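Local coordinates for protein diphosphomevalonate decarboxylase, putative (Trypanosoma brucei, PDB 2HKE) that probably catalyses the ATP-dependent decarboxylation of (R)-5-diphosphomevalonate to isopentenyl diphosphate, a step of the mevalonate pathway that supplies isoprenoids and sterols, at residues A[52-57]-A[96-101]; A[86-91]-A[131-136]; A[272-277]-A[347-352]; A[316-321]-A[352-357]. The protein carries 1 engineered substitution. One frame throughout, in Å; residues are numbered along the deposited sequence. Where two conformers were deposited one is given.

Contact 1: residues A[52-57]-A[96-101]; sequences VELRDD and KKVNIV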
loop_
_atom_site.group_PDB
_atom_site.type_symbol
_atom_site.label_atom_id
_atom_site.label_comp_id
_atom_site.label_asym_id
_atom_site.label_seq_id
_atom_site.Cartn_x
_atom_site.Cartn_y
_atom_site.Cartn_z
ATOM N N VAL A 52 20.746 -3.311 -7.630
ATOM C CA VAL A 52 21.032 -4.445 -8.476
ATOM C C VAL A 52 22.367 -4.220 -9.189
ATOM O O VAL A 52 22.703 -3.075 -9.523
ATOM C CB VAL A 52 19.883 -4.724 -9.496
ATOM C CG1 VAL A 52 18.533 -4.905 -8.760
ATOM C CG2 VAL A 52 19.779 -3.605 -10.548
ATOM N N GLU A 53 23.085 -5.315 -9.432
ATOM C CA GLU A 53 24.328 -5.269 -10.217
ATOM C C GLU A 53 24.350 -6.375 -11.254
ATOM O O GLU A 53 24.166 -7.527 -10.913
ATOM C CB GLU A 53 25.533 -5.397 -9.288
ATOM C CG GLU A 53 26.846 -4.901 -9.931
ATOM C CD GLU A 53 28.110 -5.351 -9.173
ATOM O OE1 GLU A 53 28.052 -5.811 -8.000
ATOM O OE2 GLU A 53 29.188 -5.260 -9.790
ATOM N N LEU A 54 24.540 -6.031 -12.530
ATOM C CA LEU A 54 24.661 -7.077 -13.565
ATOM C C LEU A 54 26.048 -7.670 -13.457
ATOM O O LEU A 54 27.007 -6.956 -13.169
ATOM C CB LEU A 54 24.419 -6.556 -14.983
ATOM C CG LEU A 54 22.988 -6.227 -15.426
ATOM C CD1 LEU A 54 22.829 -6.423 -16.927
ATOM C CD2 LEU A 54 21.974 -7.080 -14.732
ATOM N N ARG A 55 26.133 -8.983 -13.636
ATOM C CA ARG A 55 27.382 -9.719 -13.459
ATOM C C ARG A 55 27.639 -10.667 -14.636
ATOM O O ARG A 55 26.699 -11.168 -15.299
ATOM C CB ARG A 55 27.328 -10.543 -12.164
ATOM C CG ARG A 55 27.118 -9.762 -10.867
ATOM C CD ARG A 55 28.348 -8.935 -10.478
ATOM N NE ARG A 55 29.567 -9.742 -10.348
ATOM C CZ ARG A 55 29.981 -10.370 -9.239
ATOM N NH1 ARG A 55 29.297 -10.308 -8.101
ATOM N NH2 ARG A 55 31.107 -11.074 -9.265
ATOM N N ASP A 56 28.929 -10.891 -14.891
ATOM C CA ASP A 56 29.415 -11.951 -15.797
ATOM C C ASP A 56 30.164 -13.047 -15.040
ATOM O O ASP A 56 30.137 -14.218 -15.430
ATOM C CB ASP A 56 30.357 -11.347 -16.833
ATOM C CG ASP A 56 29.617 -10.770 -17.997
ATOM O OD1 ASP A 56 28.945 -11.557 -18.703
ATOM O OD2 ASP A 56 29.691 -9.531 -18.200
ATOM N N ASP A 57 30.821 -12.653 -13.955
ATOM C CA ASP A 57 31.672 -13.553 -13.194
ATOM C C ASP A 57 30.857 -14.700 -12.595
ATOM O O ASP A 57 31.348 -15.831 -12.479
ATOM C CB ASP A 57 32.399 -12.812 -12.053
ATOM C CG ASP A 57 32.565 -11.312 -12.305
ATOM O OD1 ASP A 57 31.738 -10.715 -13.047
ATOM O OD2 ASP A 57 33.516 -10.723 -11.729
ATOM N N LYS A 96 23.199 -12.057 -18.926
ATOM C CA LYS A 96 23.866 -11.636 -17.716
ATOM C C LYS A 96 23.049 -12.137 -16.544
ATOM O O LYS A 96 21.822 -12.218 -16.630
ATOM C CB LYS A 96 23.945 -10.110 -17.632
ATOM C CG LYS A 96 24.628 -9.429 -18.790
ATOM C CD LYS A 96 26.129 -9.453 -18.631
ATOM C CE LYS A 96 26.833 -8.788 -19.829
ATOM N NZ LYS A 96 26.809 -9.713 -21.015
ATOM N N LYS A 97 23.743 -12.467 -15.459
ATOM C CA LYS A 97 23.110 -12.732 -14.183
ATOM C C LYS A 97 23.136 -11.436 -13.384
ATOM O O LYS A 97 23.883 -10.499 -13.690
ATOM C CB LYS A 97 23.856 -13.808 -13.388
ATOM C CG LYS A 97 24.099 -15.099 -14.133
ATOM C CD LYS A 97 22.811 -15.821 -14.471
ATOM C CE LYS A 97 23.059 -16.893 -15.506
ATOM N NZ LYS A 97 23.700 -16.325 -16.725
ATOM N N VAL A 98 22.338 -11.406 -12.336
ATOM C CA VAL A 98 22.198 -10.219 -11.547
ATOM C C VAL A 98 22.307 -10.547 -10.058
ATOM O O VAL A 98 21.843 -11.596 -9.611
ATOM C CB VAL A 98 20.859 -9.533 -11.901
ATOM C CG1 VAL A 98 19.654 -10.474 -11.633
ATOM C CG2 VAL A 98 20.719 -8.212 -11.200
ATOM N N ASN A 99 22.969 -9.672 -9.315
ATOM C CA ASN A 99 22.913 -9.670 -7.842
ATOM C C ASN A 99 21.897 -8.622 -7.430
ATOM O O ASN A 99 22.055 -7.467 -7.773
ATOM C CB ASN A 99 24.220 -9.250 -7.142
ATOM C CG ASN A 99 25.403 -10.146 -7.462
ATOM O OD1 ASN A 99 26.454 -9.640 -7.877
ATOM N ND2 ASN A 99 25.277 -11.442 -7.220
ATOM N N ILE A 100 20.876 -9.033 -6.700
ATOM C CA ILE A 100 19.845 -8.144 -6.171
ATOM C C ILE A 100 19.963 -8.115 -4.660
ATOM O O ILE A 100 20.023 -9.182 -4.025
ATOM C CB ILE A 100 18.438 -8.710 -6.482
ATOM C CG1 ILE A 100 18.263 -8.988 -7.980
ATOM C CG2 ILE A 100 17.343 -7.775 -5.978
ATOM C CD1 ILE A 100 17.048 -9.811 -8.268
ATOM N N VAL A 101 19.957 -6.911 -4.105
ATOM C CA VAL A 101 20.079 -6.712 -2.665
ATOM C C VAL A 101 18.975 -5.760 -2.274
ATOM O O VAL A 101 18.895 -4.651 -2.807
ATOM C CB VAL A 101 21.469 -6.118 -2.310
ATOM C CG1 VAL A 101 21.551 -5.771 -0.825
ATOM C CG2 VAL A 101 22.593 -7.064 -2.752
#

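Contact 2: residues A[86-91]-A[131-136]; sequences RSTCPE and KSTTNV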
loop_
_atom_site.group_PDB
_atom_site.type_symbol
_atom_site.label_atom_id
_atom_site.label_comp_id
_atom_site.label_asym_id
_atom_site.label_seq_id
_atom_site.Cartn_x
_atom_site.Cartn_y
_atom_site.Cartn_z
ATOM N N ARG A 86 14.037 -10.656 -18.809
ATOM C CA ARG A 86 14.980 -11.137 -19.782
ATOM C C ARG A 86 14.422 -11.440 -21.151
ATOM O O ARG A 86 15.185 -11.638 -22.085
ATOM C CB ARG A 86 15.693 -12.369 -19.248
ATOM C CG ARG A 86 16.644 -12.064 -18.163
ATOM C CD ARG A 86 17.472 -13.279 -17.869
ATOM N NE ARG A 86 18.504 -12.921 -16.921
ATOM C CZ ARG A 86 18.560 -13.337 -15.661
ATOM N NH1 ARG A 86 17.655 -14.162 -15.155
ATOM N NH2 ARG A 86 19.548 -12.921 -14.924
ATOM N N SER A 87 13.107 -11.526 -21.281
ATOM C CA SER A 87 12.474 -11.642 -22.585
ATOM C C SER A 87 12.152 -10.306 -23.211
ATOM O O SER A 87 11.558 -10.270 -24.302
ATOM C CB SER A 87 11.195 -12.471 -22.502
ATOM O OG SER A 87 10.147 -11.805 -21.846
ATOM N N THR A 88 12.456 -9.213 -22.502
ATOM C CA THR A 88 12.137 -7.881 -22.973
ATOM C C THR A 88 13.339 -6.980 -22.845
ATOM O O THR A 88 13.216 -5.806 -22.577
ATOM C CB THR A 88 10.907 -7.333 -22.212
ATOM O OG1 THR A 88 11.192 -7.264 -20.799
ATOM C CG2 THR A 88 9.672 -8.226 -22.476
ATOM N N CYS A 89 14.528 -7.526 -23.049
ATOM C CA CYS A 89 15.737 -6.742 -22.920
ATOM C C CYS A 89 16.723 -7.101 -24.039
ATOM O O CYS A 89 16.543 -8.107 -24.701
ATOM C CB CYS A 89 16.343 -6.931 -21.545
ATOM S SG CYS A 89 17.233 -8.468 -21.365
ATOM N N PRO A 90 17.737 -6.251 -24.275
ATOM C CA PRO A 90 18.741 -6.476 -25.315
ATOM C C PRO A 90 19.397 -7.868 -25.284
ATOM O O PRO A 90 19.693 -8.375 -24.217
ATOM C CB PRO A 90 19.784 -5.410 -25.000
ATOM C CG PRO A 90 19.004 -4.292 -24.492
ATOM C CD PRO A 90 17.973 -4.966 -23.594
ATOM N N GLU A 91 19.628 -8.468 -26.453
ATOM C CA GLU A 91 20.331 -9.755 -26.531
ATOM C C GLU A 91 21.650 -9.730 -25.752
ATOM O O GLU A 91 22.033 -10.722 -25.150
ATOM C CB GLU A 91 20.566 -10.190 -28.005
ATOM C CG GLU A 91 19.639 -11.330 -28.519
ATOM C CD GLU A 91 18.469 -10.847 -29.415
ATOM O OE1 GLU A 91 18.726 -10.217 -30.486
ATOM O OE2 GLU A 91 17.285 -11.118 -29.065
ATOM N N LYS A 131 18.065 -2.559 -19.150
ATOM C CA LYS A 131 17.462 -1.799 -20.229
ATOM C C LYS A 131 16.297 -2.521 -20.890
ATOM O O LYS A 131 16.200 -2.641 -22.135
ATOM C CB LYS A 131 18.532 -1.428 -21.234
ATOM C CG LYS A 131 19.751 -0.851 -20.563
ATOM C CD LYS A 131 20.772 -0.405 -21.555
ATOM C CE LYS A 131 21.736 0.594 -20.923
ATOM N NZ LYS A 131 20.996 1.871 -20.624
ATOM N N SER A 132 15.373 -2.993 -20.049
ATOM C CA SER A 132 14.214 -3.715 -20.513
ATOM C C SER A 132 13.188 -2.734 -21.011
ATOM O O SER A 132 13.037 -1.652 -20.450
ATOM C CB SER A 132 13.606 -4.594 -19.378
ATOM O OG SER A 132 12.294 -5.081 -19.637
ATOM N N THR A 133 12.433 -3.142 -22.017
ATOM C CA THR A 133 11.348 -2.332 -22.513
ATOM C C THR A 133 10.053 -2.419 -21.695
ATOM O O THR A 133 9.060 -1.714 -21.977
ATOM C CB THR A 133 11.025 -2.747 -23.955
ATOM O OG1 THR A 133 10.749 -4.157 -24.007
ATOM C CG2 THR A 133 12.225 -2.395 -24.840
ATOM N N THR A 134 10.018 -3.315 -20.726
ATOM C CA THR A 134 8.802 -3.443 -19.927
ATOM C C THR A 134 8.689 -2.265 -18.950
ATOM O O THR A 134 9.672 -1.661 -18.588
ATOM C CB THR A 134 8.723 -4.828 -19.232
ATOM O OG1 THR A 134 7.495 -4.904 -18.505
ATOM C CG2 THR A 134 9.839 -5.007 -18.266
ATOM N N ASN A 135 7.464 -1.922 -18.548
ATOM C CA ASN A 135 7.311 -0.817 -17.636
ATOM C C ASN A 135 7.346 -1.277 -16.175
ATOM O O ASN A 135 7.089 -2.454 -15.867
ATOM C CB ASN A 135 6.066 0.018 -17.947
ATOM C CG ASN A 135 4.791 -0.778 -17.825
ATOM O OD1 ASN A 135 4.322 -1.095 -16.721
ATOM N ND2 ASN A 135 4.227 -1.127 -18.978
ATOM N N VAL A 136 7.695 -0.343 -15.302
ATOM C CA VAL A 136 7.902 -0.651 -13.923
ATOM C C VAL A 136 6.650 -1.308 -13.352
ATOM O O VAL A 136 6.766 -2.286 -12.580
ATOM C CB VAL A 136 8.292 0.604 -13.103
ATOM C CG1 VAL A 136 8.168 0.320 -11.566
ATOM C CG2 VAL A 136 9.713 1.054 -13.492
#

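Contact 3: residues A[272-277]-A[347-352]; sequences MIRLVK and KLIDHP. With SO4 (sulfate ion), chain D.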
loop_
_atom_site.group_PDB
_atom_site.type_symbol
_atom_site.label_atom_id
_atom_site.label_comp_id
_atom_site.label_asym_id
_atom_site.label_seq_id
_atom_site.Cartn_x
_atom_site.Cartn_y
_atom_site.Cartn_z
ATOM N N MET A 272 -11.386 1.741 16.518
ATOM C CA MET A 272 -10.987 2.846 15.632
ATOM C C MET A 272 -12.091 3.188 14.669
ATOM O O MET A 272 -12.349 4.368 14.416
ATOM C CB MET A 272 -9.653 2.546 14.918
ATOM C CG MET A 272 -8.432 2.840 15.777
ATOM S SD MET A 272 -8.151 4.550 16.221
ATOM C CE MET A 272 -7.676 5.264 14.602
ATOM N N ILE A 273 -12.794 2.180 14.156
ATOM C CA ILE A 273 -13.894 2.432 13.260
ATOM C C ILE A 273 -14.969 3.211 14.031
ATOM O O ILE A 273 -15.443 4.218 13.562
ATOM C CB ILE A 273 -14.460 1.134 12.701
ATOM C CG1 ILE A 273 -13.473 0.481 11.730
ATOM C CG2 ILE A 273 -15.852 1.371 12.109
ATOM C CD1 ILE A 273 -13.892 -0.897 11.300
ATOM N N ARG A 274 -15.341 2.722 15.220
ATOM C CA ARG A 274 -16.341 3.402 16.024
ATOM C C ARG A 274 -15.951 4.835 16.343
ATOM O O ARG A 274 -16.826 5.725 16.313
ATOM C CB ARG A 274 -16.614 2.640 17.330
ATOM C CG ARG A 274 -17.183 1.292 17.078
ATOM C CD ARG A 274 -17.987 0.755 18.271
ATOM N NE ARG A 274 -17.282 0.908 19.536
ATOM C CZ ARG A 274 -16.332 0.095 19.969
ATOM N NH1 ARG A 274 -15.968 -0.943 19.249
ATOM N NH2 ARG A 274 -15.764 0.317 21.150
ATOM N N LEU A 275 -14.667 5.051 16.647
ATOM C CA LEU A 275 -14.155 6.381 17.004
ATOM C C LEU A 275 -14.238 7.364 15.831
ATOM O O LEU A 275 -14.705 8.524 15.972
ATOM C CB LEU A 275 -12.715 6.251 17.480
ATOM C CG LEU A 275 -12.035 7.506 17.994
ATOM C CD1 LEU A 275 -12.906 8.314 18.986
ATOM C CD2 LEU A 275 -10.714 7.122 18.610
ATOM N N VAL A 276 -13.806 6.927 14.668
ATOM C CA VAL A 276 -13.888 7.802 13.506
ATOM C C VAL A 276 -15.340 8.165 13.264
ATOM O O VAL A 276 -15.665 9.337 13.015
ATOM C CB VAL A 276 -13.266 7.145 12.268
ATOM C CG1 VAL A 276 -13.576 7.933 11.002
ATOM C CG2 VAL A 276 -11.774 6.940 12.529
ATOM N N LYS A 277 -16.225 7.167 13.302
ATOM C CA LYS A 277 -17.643 7.420 13.086
ATOM C C LYS A 277 -18.224 8.407 14.091
ATOM O O LYS A 277 -18.980 9.322 13.729
ATOM C CB LYS A 277 -18.428 6.107 13.142
ATOM C CG LYS A 277 -18.214 5.256 11.905
ATOM C CD LYS A 277 -18.983 3.948 12.046
ATOM C CE LYS A 277 -18.858 3.110 10.795
ATOM N NZ LYS A 277 -19.552 1.810 11.014
ATOM N N LYS A 347 -14.022 11.095 25.161
ATOM C CA LYS A 347 -14.942 10.029 25.492
ATOM C C LYS A 347 -16.006 9.848 24.405
ATOM O O LYS A 347 -17.214 9.881 24.675
ATOM C CB LYS A 347 -15.552 10.274 26.900
ATOM C CG LYS A 347 -14.512 10.191 28.033
ATOM C CD LYS A 347 -14.087 8.715 28.337
ATOM C CE LYS A 347 -12.869 8.606 29.348
ATOM N NZ LYS A 347 -11.651 9.462 29.023
ATOM N N LEU A 348 -15.555 9.626 23.178
ATOM C CA LEU A 348 -16.480 9.425 22.069
ATOM C C LEU A 348 -16.905 7.964 21.962
ATOM O O LEU A 348 -17.884 7.663 21.331
ATOM C CB LEU A 348 -15.848 9.885 20.754
ATOM C CG LEU A 348 -15.541 11.380 20.637
ATOM C CD1 LEU A 348 -14.797 11.675 19.343
ATOM C CD2 LEU A 348 -16.819 12.201 20.725
ATOM N N ILE A 349 -16.036 7.078 22.444
ATOM C CA ILE A 349 -16.279 5.638 22.507
ATOM C C ILE A 349 -15.887 5.131 23.877
ATOM O O ILE A 349 -15.176 5.803 24.608
ATOM C CB ILE A 349 -15.498 4.825 21.433
ATOM C CG1 ILE A 349 -13.984 4.940 21.616
ATOM C CG2 ILE A 349 -15.967 5.258 20.026
ATOM C CD1 ILE A 349 -13.165 3.925 20.789
ATOM N N ASP A 350 -16.329 3.913 24.161
ATOM C CA ASP A 350 -15.934 3.150 25.315
ATOM C C ASP A 350 -14.955 2.071 24.851
ATOM O O ASP A 350 -15.366 1.119 24.190
ATOM C CB ASP A 350 -17.204 2.467 25.903
ATOM C CG ASP A 350 -16.918 1.631 27.136
ATOM O OD1 ASP A 350 -15.794 1.724 27.721
ATOM O OD2 ASP A 350 -17.857 0.873 27.529
ATOM N N HIS A 351 -13.674 2.232 25.180
ATOM C CA HIS A 351 -12.654 1.250 24.823
ATOM C C HIS A 351 -11.463 1.480 25.735
ATOM O O HIS A 351 -11.147 2.645 26.068
ATOM C CB HIS A 351 -12.227 1.398 23.342
ATOM C CG HIS A 351 -11.312 0.320 22.862
ATOM N ND1 HIS A 351 -11.770 -0.942 22.555
ATOM C CD2 HIS A 351 -9.984 0.319 22.566
ATOM C CE1 HIS A 351 -10.760 -1.686 22.130
ATOM N NE2 HIS A 351 -9.667 -0.946 22.120
ATOM N N PRO A 352 -10.780 0.408 26.157
ATOM C CA PRO A 352 -9.570 0.612 26.954
ATOM C C PRO A 352 -8.496 1.500 26.305
ATOM O O PRO A 352 -8.177 1.313 25.107
ATOM C CB PRO A 352 -9.014 -0.800 27.093
ATOM C CG PRO A 352 -10.204 -1.643 26.986
ATOM C CD PRO A 352 -11.054 -1.027 25.956
HETATM S S SO4 D . -19.187 2.707 22.033
HETATM O O1 SO4 D . -20.123 1.666 22.436
HETATM O O2 SO4 D . -19.508 3.932 22.731
HETATM O O3 SO4 D . -17.833 2.247 22.363
HETATM O O4 SO4 D . -19.314 2.868 20.591
HETATM O O HOH W 1 -14.331 -1.837 22.642
#

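Contact 4: residues A[316-321]-A[352-357]; sequences EHFPTP and PKKPFE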
loop_
_atom_site.group_PDB
_atom_site.type_symbol
_atom_site.label_atom_id
_atom_site.label_comp_id
_atom_site.label_asym_id
_atom_site.label_seq_id
_atom_site.Cartn_x
_atom_site.Cartn_y
_atom_site.Cartn_z
ATOM N N GLU A 316 -6.703 11.187 22.902
ATOM C CA GLU A 316 -7.562 11.081 24.054
ATOM C C GLU A 316 -8.006 9.642 24.289
ATOM O O GLU A 316 -8.294 9.264 25.392
ATOM C CB GLU A 316 -8.728 12.008 23.868
ATOM C CG GLU A 316 -8.264 13.396 23.960
ATOM C CD GLU A 316 -7.941 13.846 25.389
ATOM O OE1 GLU A 316 -8.532 13.299 26.357
ATOM O OE2 GLU A 316 -7.114 14.772 25.503
ATOM N N HIS A 317 -8.069 8.855 23.225
ATOM C CA HIS A 317 -8.603 7.499 23.289
ATOM C C HIS A 317 -7.504 6.474 23.185
ATOM O O HIS A 317 -7.604 5.356 23.732
ATOM C CB HIS A 317 -9.613 7.315 22.138
ATOM C CG HIS A 317 -10.783 8.244 22.219
ATOM N ND1 HIS A 317 -10.749 9.534 21.760
ATOM C CD2 HIS A 317 -12.017 8.065 22.721
ATOM C CE1 HIS A 317 -11.912 10.114 21.971
ATOM N NE2 HIS A 317 -12.695 9.243 22.571
ATOM N N PHE A 318 -6.481 6.800 22.417
ATOM C CA PHE A 318 -5.298 5.929 22.248
ATOM C C PHE A 318 -4.029 6.736 22.535
ATOM O O PHE A 318 -3.277 7.056 21.630
ATOM C CB PHE A 318 -5.246 5.373 20.832
ATOM C CG PHE A 318 -6.348 4.421 20.499
ATOM C CD1 PHE A 318 -7.524 4.870 19.940
ATOM C CD2 PHE A 318 -6.200 3.068 20.754
ATOM C CE1 PHE A 318 -8.557 3.964 19.646
ATOM C CE2 PHE A 318 -7.206 2.160 20.443
ATOM C CZ PHE A 318 -8.383 2.621 19.884
ATOM N N PRO A 319 -3.775 7.076 23.821
ATOM C CA PRO A 319 -2.685 7.977 24.154
ATOM C C PRO A 319 -1.380 7.363 23.778
ATOM O O PRO A 319 -1.023 6.277 24.262
ATOM C CB PRO A 319 -2.814 8.145 25.678
ATOM C CG PRO A 319 -4.189 7.660 25.983
ATOM C CD PRO A 319 -4.519 6.640 25.016
ATOM N N THR A 320 -0.670 8.054 22.901
ATOM C CA THR A 320 0.531 7.551 22.291
ATOM C C THR A 320 1.654 8.592 22.442
ATOM O O THR A 320 1.494 9.750 22.049
ATOM C CB THR A 320 0.322 7.289 20.797
ATOM O OG1 THR A 320 -0.821 6.421 20.618
ATOM C CG2 THR A 320 1.621 6.696 20.152
ATOM N N PRO A 321 2.801 8.166 22.959
ATOM C CA PRO A 321 3.894 9.142 23.132
ATOM C C PRO A 321 4.412 9.696 21.792
ATOM O O PRO A 321 4.419 8.976 20.779
ATOM C CB PRO A 321 4.980 8.359 23.876
ATOM C CG PRO A 321 4.591 6.934 23.854
ATOM C CD PRO A 321 3.153 6.808 23.393
ATOM N N PRO A 352 -10.780 0.408 26.157
ATOM C CA PRO A 352 -9.570 0.612 26.954
ATOM C C PRO A 352 -8.496 1.500 26.305
ATOM O O PRO A 352 -8.177 1.313 25.107
ATOM C CB PRO A 352 -9.014 -0.800 27.093
ATOM C CG PRO A 352 -10.204 -1.643 26.986
ATOM C CD PRO A 352 -11.054 -1.027 25.956
ATOM N N LYS A 353 -7.954 2.439 27.074
ATOM C CA LYS A 353 -6.892 3.303 26.544
ATOM C C LYS A 353 -5.588 2.529 26.430
ATOM O O LYS A 353 -5.133 1.837 27.369
ATOM C CB LYS A 353 -6.711 4.554 27.384
ATOM C CG LYS A 353 -7.935 5.461 27.391
ATOM C CD LYS A 353 -7.654 6.692 28.203
ATOM C CE LYS A 353 -8.846 7.558 28.289
ATOM N NZ LYS A 353 -8.484 8.861 28.900
ATOM N N LYS A 354 -4.974 2.646 25.258
ATOM C CA LYS A 354 -3.653 2.091 25.007
ATOM C C LYS A 354 -3.006 2.880 23.882
ATOM O O LYS A 354 -3.692 3.504 23.086
ATOM C CB LYS A 354 -3.737 0.616 24.643
ATOM C CG LYS A 354 -4.486 0.382 23.302
ATOM C CD LYS A 354 -4.754 -1.047 23.019
ATOM C CE LYS A 354 -5.931 -1.588 23.803
ATOM N NZ LYS A 354 -5.981 -3.037 23.462
ATOM N N PRO A 355 -1.680 2.871 23.819
ATOM C CA PRO A 355 -1.031 3.576 22.720
ATOM C C PRO A 355 -1.157 2.807 21.404
ATOM O O PRO A 355 -1.265 1.570 21.387
ATOM C CB PRO A 355 0.444 3.588 23.133
ATOM C CG PRO A 355 0.586 2.420 24.033
ATOM C CD PRO A 355 -0.716 2.238 24.732
ATOM N N PHE A 356 -1.137 3.535 20.289
ATOM C CA PHE A 356 -0.769 2.903 19.016
ATOM C C PHE A 356 0.661 2.399 19.112
ATOM O O PHE A 356 1.484 2.914 19.912
ATOM C CB PHE A 356 -0.859 3.893 17.847
ATOM C CG PHE A 356 -2.208 4.543 17.680
ATOM C CD1 PHE A 356 -3.386 3.795 17.729
ATOM C CD2 PHE A 356 -2.293 5.905 17.383
ATOM C CE1 PHE A 356 -4.623 4.394 17.560
ATOM C CE2 PHE A 356 -3.585 6.516 17.231
ATOM C CZ PHE A 356 -4.712 5.739 17.287
ATOM N N GLU A 357 0.998 1.437 18.265
ATOM C CA GLU A 357 2.381 1.005 18.159
ATOM C C GLU A 357 3.188 2.164 17.562
ATOM O O GLU A 357 4.331 2.383 17.918
ATOM C CB GLU A 357 2.492 -0.233 17.310
ATOM C CG GLU A 357 1.719 -1.406 17.805
ATOM C CD GLU A 357 2.124 -1.763 19.239
ATOM O OE1 GLU A 357 3.267 -2.262 19.410
ATOM O OE2 GLU A 357 1.325 -1.487 20.165
#

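Contact 1: residues A[52-57]-A[96-101]
Residues 52-55 and 97-101 run antiparallel, their axes at 157°, and alternate pairs put polar and apolar side chains on the two faces of the sheet. On the polar face the Arg-55 chain curls: CG lies anti to the carbonyl carbon (chi1 -60°), and further bends at chi2 and chi3 carry the guanidinium diagonally across to Asn-99. Arg-55 NH1 reaches OD1 of Asn-99 at 2.9 Å, using an in-plane lone pair of the amide oxygen, although the two flat groups are inclined by 59°. At its other end the guanidinium meets Asp-57, with Arg-55 NH2 3.5 Å from Asp-57 OD2 in a salt bridge. Asn-99 ND2 bonds to Thr-62 OG1, so both ends of the amide are held, and the arginine donor marks which end is the oxygen. On the apolar face Val-52 and Ile-100 lie side by side, CG1 to CG1 at 4.2 Å, while Leu-54 places CD2 3.9 Å from CB of Val-98. The other branch of Leu-54, CD1, rests on CB and CG of Lys-96, whose NZ bonds to Glu-92 O and forms a long salt bridge with Asp-56 OD1. Backbone bonds join the Glu-53/Asn-99 and Arg-55/Lys-97 pairs; Glu-53 N to Asn-99 O is 2.9 Å. With Val-52, Leu-54 and Val-98 packed on helix 114-130, this is the amphipathic antiparallel ladder of a layered alpha/beta domain, here the N-terminal domain of the decarboxylase.

Contact 2: residues A[86-91]-A[131-136]
Two irregular connections pass in nearly opposite directions, 163° apart, and their backbones come closest, CA to CA, at Cys-89 and Ser-132, 4.2 Å apart. The carbonyl of Thr-88 is the focus: Thr-133 N donates to Thr-88 O at 2.8 Å, almost along the C=O axis. Ser-132 CA adds a CA-H...O contact to the same oxygen. Thr-88 holds OG1 in the crowded position between its backbone N and carbonyl carbon (chi1 61°), bringing it 2.7 Å from Ser-132 OG. Thr-88 OG1 also lies within hydrogen-bonding reach of the carbonyls of His-84 and Leu-85. Ser-132 instead sets OG anti to its own N (chi1 165°) and accepts from Thr-134 N at 3.1 Å, the bond that defines an ST turn. The methyl CG2 of Thr-134 approaches Thr-88 OG1 obliquely, and beside this polar cluster the Pro-90 ring lays CD against Lys-131 O at 3.3 Å. Lys-131, with positive phi, ends helix 114-130 in a Schellman motif, and Asn-135 N-caps helix 136-143 through OD1 to Met-138 N. The whole is a tight connection between two consecutive helices, with Schellman ending, ST turn and N-cap in succession, pinned to the loop that follows helix 76-86.

Contact 3: residues A[272-277]-A[347-352]
One flank of helix 267-283 in the C-terminal, GHMP-type domain is covered by the irregular connection that leads into strand 358-363, and residues 272-277 meet 347-352 there. Ile-349, the main apolar piece, has CG1 in the crowded position between backbone N and carbonyl carbon (chi1 63°), which turns CG2 onto the helix backbone, 3.6 Å from Leu-275 N, and leaves CD1 over Leu-275 CB. Leu-275 holds CG anti to its own N (chi1 -176°), so that CD1 crosses Leu-348 at about a right angle and touches its CB at 3.8 Å. On the solvent side, Arg-274 bends at chi3 and brings its guanidinium beside Asp-350. A sulfate, probably from the crystallisation liquor, bridges the segments: Asp-350 N donates to sulfate O3 at 2.9 Å, and the same oxygen receives bonds from Arg-274 NE and NH2, NE also bonding to O4. The anion would thus partly balance the arginine's charge, whereas the Asp-350 carboxylate stays well away. His-351 is held from its far side by Asp-268, whose OD1 bonds to NE2. Its ring has Pro-352 CD over one face and a water at its edge; that water lies 2.7 Å from His-351 ND1 and accepts from Arg-274 NH2 at 3.0 Å.

Contact 4: residues A[316-321]-A[352-357]
Phe-318 and Phe-356 both set CG anti to the carbonyl carbon (chi1 -67° and -56°), and from two separate loop segments these torsions bring their rings together. The planes are near parallel, 20° apart, but slid so that the rings barely overlap, centroids 5.0 Å apart. Contact comes instead from the root of one ring and the rim of the other: Phe-356 CE1 lies over a face of Phe-318, 3.4 Å from CG, while Phe-318 CB makes a CH-pi contact over the face of Phe-356. Thr-320 OG1 accepts from Phe-356 N at 2.9 Å and donates to Phe-318 O at 2.7 Å. One buried hydroxyl therefore links Thr-320 back to Phe-318 within its own segment and fixes the backbone from which Phe-356 springs. Lys-354 O approaches the edge of the Phe-318 ring, with Phe-318 CA 3.0 Å from Lys-354 O in a CA-H...O contact. Farther out, the extended Lys-353 chain lays CE against Glu-316 O. The aromatic pair rests on Met-272 of helix 267-283, Phe-356 also reaching Met-315 and Ala-188, so the exit of helix 307-317 and the approach to strand 358-363 meet against helix 267-283 and strand 183-189, a member of the C-terminal sheet.

In the fold
Contacts 1 and 2 belong to the N-terminal domain and come wholly before contacts 3 and 4, in the C-terminal one; the centres of contacts 1 and 3 are about 51 Å apart. Within each pair the segments alternate along the chain. Contacts 1 and 2, with centres about 15 Å apart, are joined by Arg-86, which reaches the carbonyl of Lys-96, linking the end of helix 76-86 to the residue just before strand 97-104. Contacts 3 and 4, centres about 12 Å apart, share Pro-352 and meet where Leu-348 bonds to His-317; together they fasten the connection 347-357 to helices 267-283 and 307-317. The two pairs are separate, local sets of ties, one in each domain.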